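Local structure of cellulase IBT99 (Metagenomes, 6WBT) at residues A179-I184 with G203-V208. The protein probably hydrolyses 6-phospho-alpha-glucosides, as a family 4 glycosidase that binds NAD, a manganese ion and glucose 6-phosphate. Residues are numbered along the deposited sequence; the frame is centred on the assembly and turned at random.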
loop_
_atom_site.group_PDB
_atom_site.type_symbol
_atom_site.label_atom_id
_atom_site.label_comp_id
_atom_site.label_asym_id
_atom_site.label_seq_id
_atom_site.Cartn_x
_atom_site.Cartn_y
_atom_site.Cartn_z
ATOM N N ALA A 179 19.796 -15.001 -26.109
ATOM C CA ALA A 179 20.668 -15.534 -27.149
ATOM C C ALA A 179 19.856 -16.086 -28.313
ATOM O O ALA A 179 20.253 -15.949 -29.476
ATOM C CB ALA A 179 21.581 -16.614 -26.569
ATOM N N ARG A 180 18.714 -16.712 -28.019
ATOM C CA ARG A 180 17.846 -17.202 -29.083
ATOM C C ARG A 180 17.200 -16.047 -29.837
ATOM O O ARG A 180 17.080 -16.090 -31.067
ATOM C CB ARG A 180 16.778 -18.131 -28.505
ATOM C CG ARG A 180 17.304 -19.182 -27.533
ATOM C CD ARG A 180 18.016 -20.336 -28.236
ATOM N NE ARG A 180 19.327 -19.960 -28.759
ATOM C CZ ARG A 180 20.430 -19.880 -28.024
ATOM N NH1 ARG A 180 20.386 -20.146 -26.725
ATOM N NH2 ARG A 180 21.579 -19.529 -28.586
HETATM N N MSE A 181 16.786 -15.008 -29.119
HETATM C CA MSE A 181 16.197 -13.828 -29.741
HETATM C C MSE A 181 17.223 -13.114 -30.615
HETATM O O MSE A 181 16.872 -12.472 -31.603
HETATM C CB MSE A 181 15.642 -12.880 -28.675
HETATM C CG MSE A 181 14.495 -13.475 -27.868
HETATM SE SE MSE A 181 13.570 -12.190 -26.725
HETATM C CE MSE A 181 14.634 -12.373 -25.102
ATOM N N ALA A 182 18.500 -13.238 -30.243
ATOM C CA ALA A 182 19.564 -12.675 -31.066
ATOM C C ALA A 182 19.701 -13.429 -32.384
ATOM O O ALA A 182 19.976 -12.824 -33.426
ATOM C CB ALA A 182 20.884 -12.690 -30.295
ATOM N N GLU A 183 19.506 -14.749 -32.358
ATOM C CA GLU A 183 19.630 -15.542 -33.576
ATOM C C GLU A 183 18.403 -15.396 -34.468
ATOM O O GLU A 183 18.519 -15.415 -35.698
ATOM C CB GLU A 183 19.856 -17.011 -33.220
ATOM C CG GLU A 183 21.094 -17.263 -32.374
ATOM C CD GLU A 183 21.020 -18.577 -31.623
ATOM O OE1 GLU A 183 19.894 -19.069 -31.404
ATOM O OE2 GLU A 183 22.083 -19.116 -31.253
ATOM N N ILE A 184 17.221 -15.248 -33.864
ATOM C CA ILE A 184 15.992 -15.112 -34.641
ATOM C C ILE A 184 16.018 -13.830 -35.464
ATOM O O ILE A 184 15.598 -13.810 -36.628
ATOM C CB ILE A 184 14.767 -15.163 -33.707
ATOM C CG1 ILE A 184 14.652 -16.544 -33.057
ATOM C CG2 ILE A 184 13.494 -14.814 -34.463
ATOM C CD1 ILE A 184 13.645 -16.607 -31.929
ATOM N N GLY A 203 9.081 -15.469 -15.077
ATOM C CA GLY A 203 8.988 -14.091 -15.523
ATOM C C GLY A 203 8.449 -13.916 -16.926
ATOM O O GLY A 203 7.996 -14.877 -17.557
ATOM N N TRP A 204 8.486 -12.678 -17.417
ATOM C CA TRP A 204 7.961 -12.340 -18.731
ATOM C C TRP A 204 8.800 -11.226 -19.342
ATOM O O TRP A 204 9.286 -10.337 -18.638
ATOM C CB TRP A 204 6.492 -11.900 -18.659
ATOM C CG TRP A 204 5.591 -12.891 -17.988
ATOM C CD1 TRP A 204 5.383 -13.029 -16.646
ATOM C CD2 TRP A 204 4.771 -13.878 -18.625
ATOM N NE1 TRP A 204 4.488 -14.042 -16.408
ATOM C CE2 TRP A 204 4.098 -14.580 -17.606
ATOM C CE3 TRP A 204 4.542 -14.238 -19.957
ATOM C CZ2 TRP A 204 3.207 -15.618 -17.877
ATOM C CZ3 TRP A 204 3.657 -15.270 -20.224
ATOM C CH2 TRP A 204 3.002 -15.949 -19.188
ATOM N N PHE A 205 8.955 -11.280 -20.664
ATOM C CA PHE A 205 9.662 -10.253 -21.423
ATOM C C PHE A 205 8.631 -9.294 -22.008
ATOM O O PHE A 205 7.946 -9.627 -22.981
ATOM C CB PHE A 205 10.514 -10.878 -22.526
ATOM C CG PHE A 205 11.647 -11.723 -22.016
ATOM C CD1 PHE A 205 12.927 -11.204 -21.918
ATOM C CD2 PHE A 205 11.434 -13.041 -21.644
ATOM C CE1 PHE A 205 13.973 -11.980 -21.454
ATOM C CE2 PHE A 205 12.475 -13.823 -21.179
ATOM C CZ PHE A 205 13.747 -13.291 -21.085
ATOM N N THR A 206 8.525 -8.100 -21.421
ATOM C CA THR A 206 7.513 -7.146 -21.868
ATOM C C THR A 206 7.918 -6.457 -23.167
ATOM O O THR A 206 7.089 -6.294 -24.069
ATOM C CB THR A 206 7.244 -6.108 -20.777
ATOM O OG1 THR A 206 8.453 -5.403 -20.473
ATOM C CG2 THR A 206 6.730 -6.785 -19.518
ATOM N N HIS A 207 9.179 -6.042 -23.280
ATOM C CA HIS A 207 9.687 -5.408 -24.488
ATOM C C HIS A 207 11.103 -5.893 -24.751
ATOM O O HIS A 207 11.883 -6.083 -23.815
ATOM C CB HIS A 207 9.680 -3.876 -24.374
ATOM C CG HIS A 207 8.310 -3.281 -24.278
ATOM N ND1 HIS A 207 7.787 -2.804 -23.095
ATOM C CD2 HIS A 207 7.355 -3.083 -25.218
ATOM C CE1 HIS A 207 6.570 -2.338 -23.310
ATOM N NE2 HIS A 207 6.284 -2.495 -24.591
ATOM N N VAL A 208 11.427 -6.103 -26.026
ATOM C CA VAL A 208 12.765 -6.493 -26.456
ATOM C C VAL A 208 13.164 -5.603 -27.623
ATOM O O VAL A 208 12.356 -5.346 -28.522
ATOM C CB VAL A 208 12.836 -7.982 -26.861
ATOM C CG1 VAL A 208 14.264 -8.368 -27.220
ATOM C CG2 VAL A 208 12.306 -8.870 -25.746
#
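With CG anti to its carbonyl carbon and chi2 extended (-170°), Met-181 reaches out from helix 173-184 toward strand 202-210, and the bend at chi3 (-90°) turns its methyl CE onto the ring of Phe-205. The result is a Met-aromatic contact between the helix that follows strand 167-170 of the NAD-binding, Rossmann-type sheet of this family 4 fold and a central strand of the antiparallel sheet that comes after it. Met-181 CE does the touching: it stands over one face of the ring, offset toward the rim, 25° off the normal in a CH-pi contact, and comes to 3.7 Å from Phe-205 CE1. The selenium of this selenomethionine also lies above that face, but farther off, 5.3 Å from the centroid of the Phe-205 ring. A long, flexible, unbranched side chain suits Met-181, because the backbones stay well apart, 8.7 Å between Met-181 CA and Val-208 CA. Phe-205 offers a broad apolar face, and Tyr-196 meets its ring edge-to-face; its side chain is about 11 Å from the bound glucose 6-phosphate and from the manganese ion. Leu-219 of helix 216-226 touches both Met-181 and Val-208, so a second helix shares this buried apolar cluster. Val-208, short and beta-branched as befits a strand, presents both methyls to the selenium: Met-181 SE lies 3.7 Å from Val-208 CG2 and 3.9 Å from Val-208 CG1.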